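Local coordinates for ALBA-Domain Protein (Trypanosoma brucei, PDB 7DL8) that probably binds RNA through its Alba domain, at residues R11-V16 and E37-S43. Sequence-based numbering, arbitrary orientation.
Sequences RNSVRV and EKEVYVS
V14 and V42 pair side by side where strand 13-16 lies parallel to strand 39-45, the two strands of the beta-alpha-beta crossover that opens the Alba fold, with helix 22-34 making the connection. Four backbone bonds zip them together: Y41 N to N12 O (2.8 Å), V14 N to Y41 O, S43 N to V14 O, and V16 N to S43 O. The helix-covered face is the tight one. There V14 sets CG2 against CG1 of V40 at 3.7 Å, and two residues further along V16 CG2 meets V42 CG1 at the same 3.7 Å; F25 and I28 of helix 22-34 close over V14, while V56 of helix 49-61 touches V42. The other face, with S13, Y41, R15 and S43, is the more open one; S13, Y41 and R15 are partly exposed, though S43 is buried, and there Y41 OH reaches along its own strand to E39 OE2, meeting it from above the carboxylate plane. At the entrance to the strands polar groups take over. N12 has CG between backbone N and carbonyl carbon (chi1 60°), and its ND2 makes a weak bond of 3.2 Å to E39 O. R11, exposed and fully stretched from CG to NE, has a second carboxylate partner in D35 at NH2. Its NH1 lies 2.7 Å from E37 OE2, in a salt bridge that uses the anti lone pair of that oxygen.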
loop_
_atom_site.group_PDB
_atom_site.type_symbol
_atom_site.label_atom_id
_atom_site.label_comp_id
_atom_site.label_asym_id
_atom_site.label_seq_id
_atom_site.Cartn_x
_atom_site.Cartn_y
_atom_site.Cartn_z
ATOM N N ARG A 11 9.071 4.848 -24.921
ATOM C CA ARG A 11 7.639 4.724 -25.173
ATOM C C ARG A 11 7.079 3.433 -24.586
ATOM O O ARG A 11 5.950 3.410 -24.085
ATOM C CB ARG A 11 7.355 4.792 -26.674
ATOM C CG ARG A 11 5.874 4.718 -27.019
ATOM C CD ARG A 11 5.648 4.446 -28.496
ATOM N NE ARG A 11 4.229 4.282 -28.805
ATOM C CZ ARG A 11 3.702 3.190 -29.352
ATOM N NH1 ARG A 11 4.476 2.158 -29.658
ATOM N NH2 ARG A 11 2.400 3.131 -29.595
ATOM N N ASN A 12 7.857 2.350 -24.634
ATOM C CA ASN A 12 7.407 1.048 -24.155
ATOM C C ASN A 12 7.718 0.824 -22.680
ATOM O O ASN A 12 7.903 -0.324 -22.255
ATOM C CB ASN A 12 8.021 -0.067 -25.002
ATOM C CG ASN A 12 9.535 -0.064 -24.960
ATOM O OD1 ASN A 12 10.154 0.906 -24.521
ATOM N ND2 ASN A 12 10.141 -1.155 -25.411
ATOM N N SER A 13 7.781 1.891 -21.888
ATOM C CA SER A 13 8.019 1.796 -20.454
ATOM C C SER A 13 6.864 2.479 -19.739
ATOM O O SER A 13 6.656 3.686 -19.900
ATOM C CB SER A 13 9.355 2.433 -20.070
ATOM O OG SER A 13 9.372 2.803 -18.702
ATOM N N VAL A 14 6.124 1.708 -18.949
ATOM C CA VAL A 14 4.971 2.194 -18.201
ATOM C C VAL A 14 5.367 2.274 -16.734
ATOM O O VAL A 14 5.726 1.260 -16.124
ATOM C CB VAL A 14 3.745 1.289 -18.398
ATOM C CG1 VAL A 14 2.556 1.821 -17.608
ATOM C CG2 VAL A 14 3.405 1.170 -19.874
ATOM N N ARG A 15 5.296 3.475 -16.168
ATOM C CA ARG A 15 5.649 3.707 -14.773
ATOM C C ARG A 15 4.366 3.709 -13.952
ATOM O O ARG A 15 3.530 4.608 -14.095
ATOM C CB ARG A 15 6.410 5.023 -14.618
ATOM C CG ARG A 15 6.440 5.570 -13.194
ATOM C CD ARG A 15 7.271 4.690 -12.278
ATOM N NE ARG A 15 8.662 5.129 -12.221
ATOM C CZ ARG A 15 9.674 4.466 -12.769
ATOM N NH1 ARG A 15 10.909 4.934 -12.672
ATOM N NH2 ARG A 15 9.446 3.335 -13.418
ATOM N N VAL A 16 4.208 2.698 -13.104
ATOM C CA VAL A 16 3.026 2.594 -12.256
ATOM C C VAL A 16 3.220 3.498 -11.048
ATOM O O VAL A 16 4.247 3.430 -10.361
ATOM C CB VAL A 16 2.777 1.137 -11.838
ATOM C CG1 VAL A 16 1.577 1.054 -10.908
ATOM C CG2 VAL A 16 2.563 0.268 -13.066
ATOM N N GLU A 37 4.841 -2.670 -30.241
ATOM C CA GLU A 37 5.882 -2.903 -29.247
ATOM C C GLU A 37 6.001 -4.390 -28.934
ATOM O O GLU A 37 5.002 -5.063 -28.662
ATOM C CB GLU A 37 5.589 -2.121 -27.967
ATOM C CG GLU A 37 5.497 -0.614 -28.155
ATOM C CD GLU A 37 6.843 0.037 -28.412
ATOM O OE1 GLU A 37 7.881 -0.642 -28.257
ATOM O OE2 GLU A 37 6.861 1.234 -28.768
ATOM N N LYS A 38 7.234 -4.900 -28.976
ATOM C CA LYS A 38 7.473 -6.302 -28.654
ATOM C C LYS A 38 7.434 -6.560 -27.154
ATOM O O LYS A 38 7.031 -7.650 -26.730
ATOM C CB LYS A 38 8.818 -6.751 -29.229
ATOM N N GLU A 39 7.849 -5.590 -26.342
ATOM C CA GLU A 39 7.876 -5.761 -24.899
ATOM C C GLU A 39 7.571 -4.429 -24.227
ATOM O O GLU A 39 7.899 -3.362 -24.752
ATOM C CB GLU A 39 9.227 -6.307 -24.417
ATOM C CG GLU A 39 10.399 -5.363 -24.627
ATOM C CD GLU A 39 11.731 -6.086 -24.651
ATOM O OE1 GLU A 39 11.741 -7.322 -24.476
ATOM O OE2 GLU A 39 12.768 -5.417 -24.841
ATOM N N VAL A 40 6.920 -4.505 -23.069
ATOM C CA VAL A 40 6.603 -3.340 -22.253
ATOM C C VAL A 40 7.266 -3.517 -20.894
ATOM O O VAL A 40 7.179 -4.591 -20.289
ATOM C CB VAL A 40 5.083 -3.145 -22.103
ATOM C CG1 VAL A 40 4.782 -2.056 -21.084
ATOM C CG2 VAL A 40 4.456 -2.811 -23.449
ATOM N N TYR A 41 7.929 -2.463 -20.417
ATOM C CA TYR A 41 8.609 -2.470 -19.125
ATOM C C TYR A 41 7.690 -1.836 -18.086
ATOM O O TYR A 41 7.495 -0.616 -18.084
ATOM C CB TYR A 41 9.939 -1.722 -19.206
ATOM C CG TYR A 41 11.008 -2.414 -20.026
ATOM C CD1 TYR A 41 10.929 -2.455 -21.412
ATOM C CD2 TYR A 41 12.102 -3.012 -19.416
ATOM C CE1 TYR A 41 11.904 -3.083 -22.166
ATOM C CE2 TYR A 41 13.084 -3.641 -20.162
ATOM C CZ TYR A 41 12.978 -3.673 -21.536
ATOM O OH TYR A 41 13.950 -4.297 -22.285
ATOM N N VAL A 42 7.126 -2.662 -17.208
ATOM C CA VAL A 42 6.239 -2.203 -16.144
ATOM C C VAL A 42 7.063 -2.068 -14.870
ATOM O O VAL A 42 7.578 -3.064 -14.346
ATOM C CB VAL A 42 5.056 -3.163 -15.943
ATOM C CG1 VAL A 42 4.104 -2.620 -14.888
ATOM C CG2 VAL A 42 4.327 -3.389 -17.259
ATOM N N SER A 43 7.195 -0.840 -14.372
ATOM C CA SER A 43 8.056 -0.546 -13.237
ATOM C C SER A 43 7.332 0.346 -12.235
ATOM O O SER A 43 6.335 0.997 -12.557
ATOM C CB SER A 43 9.364 0.120 -13.689
ATOM O OG SER A 43 9.102 1.283 -14.455
#